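Local atomic coordinates of allophycocyanin beta-18 subunit apoprotein (PDB entry 6HRK), a protein that probably binds a bilin chromophore in its natural allophycocyanin form and, as engineered, carries biliverdin IX alpha as a far-red fluorescent biliprotein. Residues E32-E35 against L36-G40; R84-F87 against N88-I92; T97-S100 against I101-K105. The protein carries 18 engineered substitutions. One frame throughout, in Å; residues are numbered along the deposited sequence.

Contact 1: E32-E35 against L36-G40; sequences EYPE and LVRPG. Engineered in segment 36-40: Arg38 (natural residue Ser).
The guanidinium of Arg38 lies over the backbone that joins Pro34 to Glu35. One face carries Glu35 N above its centre, 3.8 Å from the plane, and Pro34 C nearer the rim. The NH2 branch meets the proline ring, with Arg38 NH2 3.4 Å from Pro34 CG. The Tyr33 ring has Glu35 CD at its edge, in plane. Arg38 is an engineered residue. Its CG is anti to the carbonyl carbon (chi1 -59°), and the chain then runs extended alongside Pro34, both side chains pointing the same way. Arg38 NH1 is 4.8 Å from Glu35 OE2, near but not in contact, so any attraction is probably modest.

The backbone turns tightly here. Arg38 N donates to Glu35 O at 3.1 Å, from above the carbonyl plane. Leu36 N to Tyr33 O and Val37 N to Pro34 O are weak bonds. All three join residues three apart, as in a short 3-10 turn. Leu36 is the buried residue of the group. Its CG packs on Tyr33 CB at 4.0 Å, and CD2 meets Glu35 CG at the same distance.

The turn lies near the surface, in the loop between helix 18-32 and helix 46-69. Leu36 rests on Leu29 and Phe30 of helix 18-32 and comes close to the biliverdin, while Tyr33 leans on Cys95, Pro96 and Arg99 of helix 94-115.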
ATOM      1  N   GLU A  32      -5.862  10.651 -10.260  1.00 38.56           N
ATOM      2  CA  GLU A  32      -6.848   9.687 -10.756  1.00 38.22           C
ATOM      3  C   GLU A  32      -8.141   9.713  -9.940  1.00 37.62           C
ATOM      4  O   GLU A  32      -9.216   9.450 -10.486  1.00 37.68           O
ATOM      5  CB  GLU A  32      -6.251   8.279 -10.761  1.00 38.15           C
ATOM      6  CG  GLU A  32      -4.991   8.151 -11.609  1.00 38.11           C
ATOM      7  CD  GLU A  32      -4.314   6.808 -11.457  1.00 37.95           C
ATOM      8  OE1 GLU A  32      -5.023   5.786 -11.419  1.00 37.99           O
ATOM      9  OE2 GLU A  32      -3.070   6.766 -11.385  1.00 39.00           O
ATOM     10  N   TYR A  33      -8.029  10.017  -8.644  1.00 36.60           N
ATOM     11  CA  TYR A  33      -9.183  10.196  -7.758  1.00 36.60           C
ATOM     12  C   TYR A  33      -9.136  11.575  -7.093  1.00 37.24           C
ATOM     13  O   TYR A  33      -8.797  11.684  -5.912  1.00 37.50           O
ATOM     14  CB  TYR A  33      -9.217   9.091  -6.702  1.00 36.25           C
ATOM     15  CG  TYR A  33      -9.467   7.721  -7.281  1.00 35.79           C
ATOM     16  CD1 TYR A  33     -10.764   7.240  -7.444  1.00 35.73           C
ATOM     17  CD2 TYR A  33      -8.406   6.905  -7.679  1.00 35.79           C
ATOM     18  CE1 TYR A  33     -10.999   5.977  -7.976  1.00 35.81           C
ATOM     19  CE2 TYR A  33      -8.631   5.646  -8.215  1.00 35.72           C
ATOM     20  CZ  TYR A  33      -9.927   5.187  -8.358  1.00 35.27           C
ATOM     21  OH  TYR A  33     -10.157   3.945  -8.887  1.00 35.38           O
ATOM     22  N   PRO A  34      -9.481  12.642  -7.848  1.00 37.52           N
ATOM     23  CA  PRO A  34      -9.479  14.003  -7.289  1.00 37.56           C
ATOM     24  C   PRO A  34     -10.582  14.269  -6.257  1.00 37.50           C
ATOM     25  O   PRO A  34     -10.505  15.265  -5.537  1.00 37.10           O
ATOM     26  CB  PRO A  34      -9.660  14.891  -8.526  1.00 37.74           C
ATOM     27  CG  PRO A  34     -10.388  14.032  -9.498  1.00 37.81           C
ATOM     28  CD  PRO A  34      -9.906  12.633  -9.263  1.00 37.73           C
ATOM     29  N   GLU A  35     -11.590  13.395  -6.196  1.00 37.81           N
ATOM     30  CA  GLU A  35     -12.623  13.434  -5.149  1.00 38.08           C
ATOM     31  C   GLU A  35     -12.096  13.369  -3.712  1.00 38.59           C
ATOM     32  O   GLU A  35     -12.712  13.938  -2.809  1.00 39.86           O
ATOM     33  CB  GLU A  35     -13.662  12.329  -5.381  1.00 37.91           C
ATOM     34  CG  GLU A  35     -13.109  10.909  -5.332  1.00 38.50           C
ATOM     35  CD  GLU A  35     -13.392  10.136  -6.604  1.00 38.91           C
ATOM     36  OE1 GLU A  35     -14.166   9.158  -6.549  1.00 40.72           O
ATOM     37  OE2 GLU A  35     -12.852  10.515  -7.663  1.00 38.36           O
ATOM     38  N   LEU A  36     -10.959  12.702  -3.510  1.00 38.67           N
ATOM     39  CA  LEU A  36     -10.363  12.547  -2.179  1.00 38.35           C
ATOM     40  C   LEU A  36      -9.906  13.872  -1.555  1.00 38.75           C
ATOM     41  O   LEU A  36      -9.890  14.000  -0.332  1.00 38.83           O
ATOM     42  CB  LEU A  36      -9.182  11.566  -2.218  1.00 38.13           C
ATOM     43  CG  LEU A  36      -9.387  10.168  -2.824  1.00 37.72           C
ATOM     44  CD1 LEU A  36      -8.213   9.271  -2.457  1.00 37.85           C
ATOM     45  CD2 LEU A  36     -10.705   9.533  -2.401  1.00 37.53           C
ATOM     46  N   VAL A  37      -9.538  14.839  -2.397  1.00 38.96           N
ATOM     47  CA  VAL A  37      -9.114  16.178  -1.958  1.00 39.03           C
ATOM     48  C   VAL A  37     -10.283  17.195  -1.968  1.00 39.21           C
ATOM     49  O   VAL A  37     -10.114  18.330  -1.529  1.00 38.80           O
ATOM     50  CB  VAL A  37      -7.908  16.658  -2.812  1.00 39.21           C
ATOM     51  CG1 VAL A  37      -7.395  18.028  -2.373  1.00 39.93           C
ATOM     52  CG2 VAL A  37      -6.782  15.632  -2.736  1.00 39.16           C
ATOM     53  N   ARG A  38     -11.456  16.786  -2.466  1.00 39.54           N
ATOM     54  CA  ARG A  38     -12.695  17.579  -2.366  1.00 39.64           C
ATOM     55  C   ARG A  38     -13.431  17.256  -1.058  1.00 39.26           C
ATOM     56  O   ARG A  38     -13.130  16.241  -0.425  1.00 40.64           O
ATOM     57  CB  ARG A  38     -13.644  17.243  -3.520  1.00 40.21           C
ATOM     58  CG  ARG A  38     -13.110  17.477  -4.922  1.00 40.23           C
ATOM     59  CD  ARG A  38     -14.041  16.828  -5.937  1.00 40.56           C
ATOM     60  NE  ARG A  38     -13.449  16.742  -7.275  1.00 41.45           N
ATOM     61  CZ  ARG A  38     -13.791  15.868  -8.229  1.00 41.93           C
ATOM     62  NH1 ARG A  38     -14.739  14.949  -8.036  1.00 42.18           N
ATOM     63  NH2 ARG A  38     -13.172  15.911  -9.408  1.00 42.36           N
ATOM     64  N   PRO A  39     -14.420  18.095  -0.662  1.00 38.06           N
ATOM     65  CA  PRO A  39     -15.270  17.772   0.501  1.00 36.98           C
ATOM     66  C   PRO A  39     -16.012  16.435   0.361  1.00 35.73           C
ATOM     67  O   PRO A  39     -16.531  16.128  -0.714  1.00 35.49           O
ATOM     68  CB  PRO A  39     -16.266  18.933   0.542  1.00 37.46           C
ATOM     69  CG  PRO A  39     -15.547  20.064  -0.101  1.00 37.77           C
ATOM     70  CD  PRO A  39     -14.714  19.445  -1.183  1.00 37.89           C
ATOM     71  N   GLY A  40     -16.045  15.655   1.441  1.00 34.31           N
ATOM     72  CA  GLY A  40     -16.550  14.279   1.411  1.00 33.31           C
ATOM     73  C   GLY A  40     -15.446  13.238   1.289  1.00 33.03           C
ATOM     74  O   GLY A  40     -15.563  12.141   1.838  1.00 32.51           O
TER

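Contact 2: R84-F87 against N88-I92; sequences RDTF and NSLGI. With BLA (biliverdine IX alpha), chain E.
Ile92 CD1 stands over one face of the Phe87 ring, 4.0 Å from its centroid and 12° off the normal, a CH-pi contact. Ile92 CG2 also meets Phe87 CD2, at 3.4 Å. Thr86 CG2, anti to the backbone N and so set beside Leu90, packs against Leu90 CD1 one turn further along the helix.

The hydrogen bonds are those of a helix near its end. Asn88 N binds Arg84 O, and Leu90 N binds Thr86 O at 2.8 Å. Asp85 O accepts twice, from Ser89 N and Ser89 OG, which approach from opposite faces of its carbonyl plane. Ile92 N reaches back to Phe87 O at 2.8 Å.

Three residues touch the bilin. Phe87 CE2 is 3.2 Å from biliverdin OC, Ile92 CD1 3.4 Å from ND, and Leu90 CD2 meets the propionate oxygen O1D. With Phe87 cut back to an alanine, Ile92 CD1 would probably lose the ring face it covers, and a gap is likely to open beside the chromophore.

Gly91 has positive phi, and the Phe87 to Ile92 bond is the six-to-one bond of Schellman helix endings. This helix end and the residues after it supply part of the bilin pocket of the globin-like phycobiliprotein fold.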
ATOM      1  N   ARG A  84     -11.840  -3.363   6.096  1.00 34.42           N
ATOM      2  CA  ARG A  84     -12.858  -3.300   5.038  1.00 34.82           C
ATOM      3  C   ARG A  84     -14.198  -2.781   5.570  1.00 34.90           C
ATOM      4  O   ARG A  84     -14.785  -1.859   4.995  1.00 34.91           O
ATOM      5  CB  ARG A  84     -13.034  -4.689   4.405  1.00 35.02           C
ATOM      6  CG  ARG A  84     -14.153  -4.819   3.381  1.00 35.57           C
ATOM      7  CD  ARG A  84     -14.115  -6.185   2.718  1.00 36.07           C
ATOM      8  NE  ARG A  84     -14.391  -7.279   3.657  1.00 35.94           N
ATOM      9  CZ  ARG A  84     -14.005  -8.553   3.514  1.00 36.64           C
ATOM     10  NH1 ARG A  84     -13.287  -8.957   2.463  1.00 36.43           N
ATOM     11  NH2 ARG A  84     -14.336  -9.443   4.449  1.00 37.09           N
ATOM     12  N   ASP A  85     -14.662  -3.371   6.673  1.00 34.50           N
ATOM     13  CA  ASP A  85     -15.935  -2.980   7.299  1.00 34.08           C
ATOM     14  C   ASP A  85     -15.868  -1.579   7.905  1.00 33.63           C
ATOM     15  O   ASP A  85     -16.834  -0.818   7.825  1.00 34.56           O
ATOM     16  CB  ASP A  85     -16.349  -3.987   8.383  1.00 33.90           C
ATOM     17  CG  ASP A  85     -16.611  -5.385   7.831  1.00 33.71           C
ATOM     18  OD1 ASP A  85     -17.252  -5.512   6.766  1.00 33.49           O
ATOM     19  OD2 ASP A  85     -16.182  -6.362   8.477  1.00 33.84           O
ATOM     20  N   THR A  86     -14.733  -1.249   8.515  1.00 33.21           N
ATOM     21  CA  THR A  86     -14.503   0.081   9.082  1.00 33.11           C
ATOM     22  C   THR A  86     -14.526   1.163   7.998  1.00 32.97           C
ATOM     23  O   THR A  86     -15.182   2.189   8.153  1.00 32.04           O
ATOM     24  CB  THR A  86     -13.153   0.136   9.831  1.00 33.17           C
ATOM     25  OG1 THR A  86     -13.089  -0.928  10.790  1.00 33.20           O
ATOM     26  CG2 THR A  86     -12.969   1.473  10.549  1.00 33.06           C
ATOM     27  N   PHE A  87     -13.814   0.911   6.903  1.00 33.64           N
ATOM     28  CA  PHE A  87     -13.704   1.863   5.790  1.00 34.17           C
ATOM     29  C   PHE A  87     -15.056   2.128   5.125  1.00 35.26           C
ATOM     30  O   PHE A  87     -15.367   3.276   4.790  1.00 35.62           O
ATOM     31  CB  PHE A  87     -12.686   1.364   4.753  1.00 34.13           C
ATOM     32  CG  PHE A  87     -11.241   1.636   5.111  1.00 33.79           C
ATOM     33  CD1 PHE A  87     -10.791   1.639   6.437  1.00 33.83           C
ATOM     34  CD2 PHE A  87     -10.314   1.863   4.103  1.00 33.61           C
ATOM     35  CE1 PHE A  87      -9.459   1.882   6.736  1.00 33.70           C
ATOM     36  CE2 PHE A  87      -8.982   2.104   4.400  1.00 33.52           C
ATOM     37  CZ  PHE A  87      -8.551   2.114   5.717  1.00 33.57           C
ATOM     38  N   ASN A  88     -15.846   1.069   4.940  1.00 36.29           N
ATOM     39  CA  ASN A  88     -17.237   1.190   4.472  1.00 36.43           C
ATOM     40  C   ASN A  88     -18.116   2.009   5.421  1.00 36.58           C
ATOM     41  O   ASN A  88     -18.930   2.820   4.973  1.00 36.73           O
ATOM     42  CB  ASN A  88     -17.875  -0.194   4.272  1.00 36.40           C
ATOM     43  CG  ASN A  88     -17.344  -0.923   3.048  1.00 36.77           C
ATOM     44  OD1 ASN A  88     -16.932  -0.307   2.065  1.00 37.48           O
ATOM     45  ND2 ASN A  88     -17.372  -2.249   3.099  1.00 37.24           N
ATOM     46  N   SER A  89     -17.951   1.782   6.725  1.00 36.75           N
ATOM     47  CA  SER A  89     -18.693   2.519   7.753  1.00 36.82           C
ATOM     48  C   SER A  89     -18.305   3.997   7.802  1.00 37.09           C
ATOM     49  O   SER A  89     -19.177   4.865   7.876  1.00 37.74           O
ATOM     50  CB  SER A  89     -18.470   1.894   9.134  1.00 36.79           C
ATOM     51  OG  SER A  89     -18.866   0.533   9.161  1.00 36.49           O
ATOM     52  N   LEU A  90     -17.001   4.272   7.754  1.00 37.29           N
ATOM     53  CA  LEU A  90     -16.479   5.648   7.820  1.00 37.10           C
ATOM     54  C   LEU A  90     -16.448   6.394   6.475  1.00 36.50           C
ATOM     55  O   LEU A  90     -16.013   7.545   6.425  1.00 36.29           O
ATOM     56  CB  LEU A  90     -15.074   5.645   8.441  1.00 37.09           C
ATOM     57  CG  LEU A  90     -14.925   5.027   9.835  1.00 37.13           C
ATOM     58  CD1 LEU A  90     -13.461   5.013  10.254  1.00 37.43           C
ATOM     59  CD2 LEU A  90     -15.756   5.758  10.876  1.00 37.11           C
ATOM     60  N   GLY A  91     -16.903   5.756   5.396  1.00 36.21           N
ATOM     61  CA  GLY A  91     -16.984   6.407   4.089  1.00 35.65           C
ATOM     62  C   GLY A  91     -15.648   6.585   3.388  1.00 35.55           C
ATOM     63  O   GLY A  91     -15.493   7.494   2.569  1.00 35.84           O
ATOM     64  N   ILE A  92     -14.681   5.725   3.711  1.00 34.78           N
ATOM     65  CA  ILE A  92     -13.426   5.644   2.973  1.00 33.97           C
ATOM     66  C   ILE A  92     -13.684   4.658   1.829  1.00 33.80           C
ATOM     67  O   ILE A  92     -13.941   3.481   2.096  1.00 34.19           O
ATOM     68  CB  ILE A  92     -12.262   5.146   3.858  1.00 33.52           C
ATOM     69  CG1 ILE A  92     -12.023   6.119   5.022  1.00 33.24           C
ATOM     70  CG2 ILE A  92     -10.986   4.994   3.033  1.00 33.44           C
ATOM     71  CD1 ILE A  92     -11.209   5.541   6.161  1.00 33.29           C
TER
HETATM   72  CHA BLA E 201      -9.303   6.002   9.887  1.00 34.19           C
HETATM   73  NA  BLA E 201      -7.841   3.941   9.244  1.00 34.84           N
HETATM   74  C1A BLA E 201      -8.697   4.624  10.043  1.00 34.77           C
HETATM   75  C2A BLA E 201      -9.002   3.767  11.218  1.00 35.17           C
HETATM   76  C3A BLA E 201      -8.301   2.585  11.049  1.00 35.21           C
HETATM   77  C4A BLA E 201      -7.543   2.724   9.772  1.00 34.68           C
HETATM   78  CMA BLA E 201      -8.314   1.410  11.995  1.00 35.51           C
HETATM   79  CAA BLA E 201      -9.925   4.133  12.365  1.00 35.38           C
HETATM   80  CBA BLA E 201      -9.181   4.334  13.684  1.00 35.27           C
HETATM   81  CGA BLA E 201      -8.061   5.338  13.559  1.00 35.34           C
HETATM   82  O1A BLA E 201      -6.899   4.909  13.399  1.00 35.94           O
HETATM   83  O2A BLA E 201      -8.333   6.554  13.621  1.00 35.34           O
HETATM   84  CHB BLA E 201      -6.633   1.702   9.110  1.00 34.77           C
HETATM   85  NB  BLA E 201      -5.307   1.304  11.289  1.00 35.12           N
HETATM   86  C1B BLA E 201      -5.587   1.032   9.984  1.00 34.94           C
HETATM   87  C2B BLA E 201      -4.745   0.007   9.503  1.00 34.79           C
HETATM   88  C3B BLA E 201      -3.891  -0.408  10.520  1.00 35.19           C
HETATM   89  C4B BLA E 201      -4.317   0.467  11.631  1.00 35.25           C
HETATM   90  CMB BLA E 201      -4.771  -0.544   8.098  1.00 34.74           C
HETATM   91  OB  BLA E 201      -3.726   0.450  12.988  1.00 35.54           O
HETATM   92  CAB BLA E 201      -2.827  -1.489  10.451  1.00 35.75           C
HETATM   93  CBB BLA E 201      -1.791  -1.372  11.548  1.00 36.25           C
HETATM   94  NC  BLA E 201      -7.526   5.377   4.386  1.00 32.37           N
HETATM   95  C1C BLA E 201      -6.930   4.779   3.356  1.00 32.09           C
HETATM   96  C2C BLA E 201      -6.923   5.723   2.191  1.00 31.84           C
HETATM   97  C3C BLA E 201      -6.915   7.031   2.964  1.00 31.91           C
HETATM   98  C4C BLA E 201      -7.858   6.766   4.151  1.00 32.44           C
HETATM   99  CMC BLA E 201      -5.731   5.536   1.260  1.00 32.13           C
HETATM  100  OC  BLA E 201      -6.412   3.675   3.353  1.00 31.45           O
HETATM  101  CAC BLA E 201      -7.121   8.304   2.129  1.00 31.70           C
HETATM  102  CBC BLA E 201      -8.537   8.478   1.635  1.00 32.31           C
HETATM  103  CHD BLA E 201      -7.525   7.647   5.346  1.00 32.78           C
HETATM  104  ND  BLA E 201      -8.256   6.567   7.560  1.00 33.71           N
HETATM  105  C1D BLA E 201      -8.313   7.568   6.633  1.00 32.99           C
HETATM  106  C2D BLA E 201      -9.199   8.642   7.149  1.00 33.46           C
HETATM  107  C3D BLA E 201      -9.690   8.140   8.446  1.00 33.86           C
HETATM  108  C4D BLA E 201      -9.043   6.819   8.641  1.00 34.01           C
HETATM  109  CMD BLA E 201      -9.562   9.947   6.490  1.00 33.49           C
HETATM  110  CAD BLA E 201     -10.638   8.831   9.397  1.00 34.29           C
HETATM  111  CBD BLA E 201     -12.083   8.673   8.962  1.00 34.64           C
HETATM  112  CGD BLA E 201     -12.934   9.463   9.923  1.00 34.98           C
HETATM  113  O1D BLA E 201     -13.633   8.835  10.742  1.00 35.72           O
HETATM  114  O2D BLA E 201     -12.898  10.713   9.865  1.00 35.47           O

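Contact 3: T97-S100 against I101-K105; sequences TARS and IQLMK
Ser100 has its backbone O bound by Met104 N at 3.0 Å, one turn on, with an N-H...O angle of 162°. Met104 CE also folds back near this oxygen, at 3.7 Å. The Ser100 hydroxyl turns back along the helix. OG sits between the backbone N and the carbonyl carbon (chi1 60°), which lets it donate to Thr97 O at 2.6 Å from above the carbonyl plane. The same oxygen takes a weak bond from Ile101 N. The buried hydroxyl is thus satisfied within its own helix.

Arg99 is the polar counterpart, lying across Leu103 at about a right angle. Bends at chi2 and chi3 fold the chain over the leucine, and one face of the guanidinium has Leu103 CG near its rim. Arg99 NH1 lies 3.4 Å from Leu103 CD2, and the aliphatic Arg99 CG meets Leu103 CD1 at 3.6 Å. The charge itself is paired with Glu32 in a salt bridge. Leu103 N binds Arg99 O nearly in line with its C=O bond.

Ile101 lays its CG1 and CD1 against Thr97 O. Further on, Lys105 NZ donates to Gln102 OE1 at 2.9 Å, and both residues also reach Asp128. Thr97 and Ser100 also line the bilin pocket and touch the biliverdin.

Residues 97-105 make up over two turns in the first half of helix 94-115, packed against three others. Ser100 and Met104 meet Met56 of helix 46-69, Ile101 packs on Phe127 and Ile130 of helix 125-134, and Arg99 and Ser100 meet Leu29 of helix 18-32.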
ATOM      1  N   THR A  97      -8.503   3.017  -2.135  1.00 28.83           N
ATOM      2  CA  THR A  97      -7.632   2.354  -1.149  1.00 28.07           C
ATOM      3  C   THR A  97      -6.843   1.215  -1.793  1.00 28.43           C
ATOM      4  O   THR A  97      -5.651   1.047  -1.523  1.00 28.04           O
ATOM      5  CB  THR A  97      -8.444   1.791   0.041  1.00 27.75           C
ATOM      6  OG1 THR A  97      -9.274   2.821   0.594  1.00 27.30           O
ATOM      7  CG2 THR A  97      -7.526   1.245   1.134  1.00 27.52           C
ATOM      8  N   ALA A  98      -7.519   0.436  -2.636  1.00 28.91           N
ATOM      9  CA  ALA A  98      -6.875  -0.639  -3.388  1.00 28.72           C
ATOM     10  C   ALA A  98      -5.848  -0.083  -4.370  1.00 28.84           C
ATOM     11  O   ALA A  98      -4.725  -0.586  -4.437  1.00 29.11           O
ATOM     12  CB  ALA A  98      -7.914  -1.480  -4.120  1.00 28.72           C
ATOM     13  N   ARG A  99      -6.233   0.956  -5.117  1.00 29.20           N
ATOM     14  CA  ARG A  99      -5.326   1.629  -6.062  1.00 29.41           C
ATOM     15  C   ARG A  99      -4.059   2.117  -5.372  1.00 29.58           C
ATOM     16  O   ARG A  99      -2.965   1.876  -5.869  1.00 29.71           O
ATOM     17  CB  ARG A  99      -6.023   2.811  -6.753  1.00 29.27           C
ATOM     18  CG  ARG A  99      -5.120   3.711  -7.604  1.00 29.34           C
ATOM     19  CD  ARG A  99      -5.234   3.479  -9.101  1.00 29.33           C
ATOM     20  NE  ARG A  99      -4.476   2.322  -9.591  1.00 29.10           N
ATOM     21  CZ  ARG A  99      -3.503   2.344 -10.514  1.00 28.88           C
ATOM     22  NH1 ARG A  99      -3.109   3.473 -11.108  1.00 28.65           N
ATOM     23  NH2 ARG A  99      -2.909   1.202 -10.860  1.00 28.52           N
ATOM     24  N   SER A 100      -4.212   2.802  -4.239  1.00 30.29           N
ATOM     25  CA  SER A 100      -3.065   3.359  -3.504  1.00 30.80           C
ATOM     26  C   SER A 100      -2.017   2.296  -3.165  1.00 31.04           C
ATOM     27  O   SER A 100      -0.816   2.550  -3.273  1.00 31.43           O
ATOM     28  CB  SER A 100      -3.530   4.075  -2.231  1.00 31.13           C
ATOM     29  OG  SER A 100      -4.215   3.199  -1.356  1.00 31.29           O
ATOM     30  N   ILE A 101      -2.484   1.109  -2.778  1.00 31.29           N
ATOM     31  CA  ILE A 101      -1.615  -0.043  -2.514  1.00 31.13           C
ATOM     32  C   ILE A 101      -0.964  -0.521  -3.818  1.00 31.49           C
ATOM     33  O   ILE A 101       0.249  -0.722  -3.869  1.00 31.42           O
ATOM     34  CB  ILE A 101      -2.396  -1.188  -1.816  1.00 31.15           C
ATOM     35  CG1 ILE A 101      -2.818  -0.750  -0.406  1.00 31.40           C
ATOM     36  CG2 ILE A 101      -1.565  -2.465  -1.723  1.00 31.08           C
ATOM     37  CD1 ILE A 101      -3.998  -1.516   0.151  1.00 31.66           C
ATOM     38  N   GLN A 102      -1.769  -0.676  -4.866  1.00 31.76           N
ATOM     39  CA  GLN A 102      -1.263  -1.115  -6.171  1.00 32.17           C
ATOM     40  C   GLN A 102      -0.324  -0.087  -6.823  1.00 31.97           C
ATOM     41  O   GLN A 102       0.558  -0.461  -7.597  1.00 31.90           O
ATOM     42  CB  GLN A 102      -2.422  -1.453  -7.123  1.00 33.11           C
ATOM     43  CG  GLN A 102      -3.319  -2.612  -6.685  1.00 33.68           C
ATOM     44  CD  GLN A 102      -2.709  -3.983  -6.930  1.00 35.00           C
ATOM     45  OE1 GLN A 102      -1.490  -4.154  -6.891  1.00 36.38           O
ATOM     46  NE2 GLN A 102      -3.563  -4.973  -7.174  1.00 35.44           N
ATOM     47  N   LEU A 103      -0.523   1.196  -6.519  1.00 31.93           N
ATOM     48  CA  LEU A 103       0.405   2.255  -6.928  1.00 32.12           C
ATOM     49  C   LEU A 103       1.731   2.109  -6.196  1.00 32.65           C
ATOM     50  O   LEU A 103       2.792   2.159  -6.820  1.00 33.00           O
ATOM     51  CB  LEU A 103      -0.177   3.648  -6.653  1.00 32.19           C
ATOM     52  CG  LEU A 103      -1.270   4.142  -7.606  1.00 31.94           C
ATOM     53  CD1 LEU A 103      -2.007   5.323  -6.995  1.00 31.72           C
ATOM     54  CD2 LEU A 103      -0.692   4.514  -8.964  1.00 31.90           C
ATOM     55  N   MET A 104       1.657   1.929  -4.874  1.00 33.06           N
ATOM     56  CA  MET A 104       2.843   1.692  -4.036  1.00 32.54           C
ATOM     57  C   MET A 104       3.620   0.444  -4.461  1.00 32.70           C
ATOM     58  O   MET A 104       4.844   0.424  -4.348  1.00 32.57           O
ATOM     59  CB  MET A 104       2.472   1.612  -2.545  1.00 32.08           C
ATOM     60  CG  MET A 104       2.232   2.970  -1.895  1.00 31.87           C
ATOM     61  SD  MET A 104       2.014   2.920  -0.101  1.00 31.93           S
ATOM     62  CE  MET A 104       0.565   1.876   0.044  1.00 31.68           C
ATOM     63  N   LYS A 105       2.919  -0.582  -4.950  1.00 33.44           N
ATOM     64  CA  LYS A 105       3.576  -1.732  -5.592  1.00 34.17           C
ATOM     65  C   LYS A 105       4.422  -1.259  -6.777  1.00 34.55           C
ATOM     66  O   LYS A 105       5.604  -1.585  -6.866  1.00 34.86           O
ATOM     67  CB  LYS A 105       2.549  -2.767  -6.072  1.00 33.99           C
ATOM     68  CG  LYS A 105       3.154  -4.009  -6.721  1.00 34.25           C
ATOM     69  CD  LYS A 105       2.100  -5.048  -7.067  1.00 34.58           C
ATOM     70  CE  LYS A 105       1.311  -4.679  -8.311  1.00 34.96           C
ATOM     71  NZ  LYS A 105       0.286  -5.713  -8.631  1.00 35.18           N
TER

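Contact 3 is the buried one, with its centre about 5 Å from that of the chain. Contacts 1 and 2 have centres about 18 and 17 Å out, and more exposed residues. Contacts 2 and 3 belong to successive helices, 77-90 and 94-115, while contact 1 is in the loop after helix 18-32. Contact 1 relies on short-range turn bonds, two of them weak, and an arginine over backbone, contact 2 on an aromatic ring beside the bilin, contact 3 on regular helix bonds. Contact 3 touches both others, through Glu32 to Arg99 and through Phe87 and Ile92 on Thr97. Contacts 1 and 2 do not touch. Contacts 2 and 3 both touch the biliverdin, and Leu36 of contact 1 lies close to it.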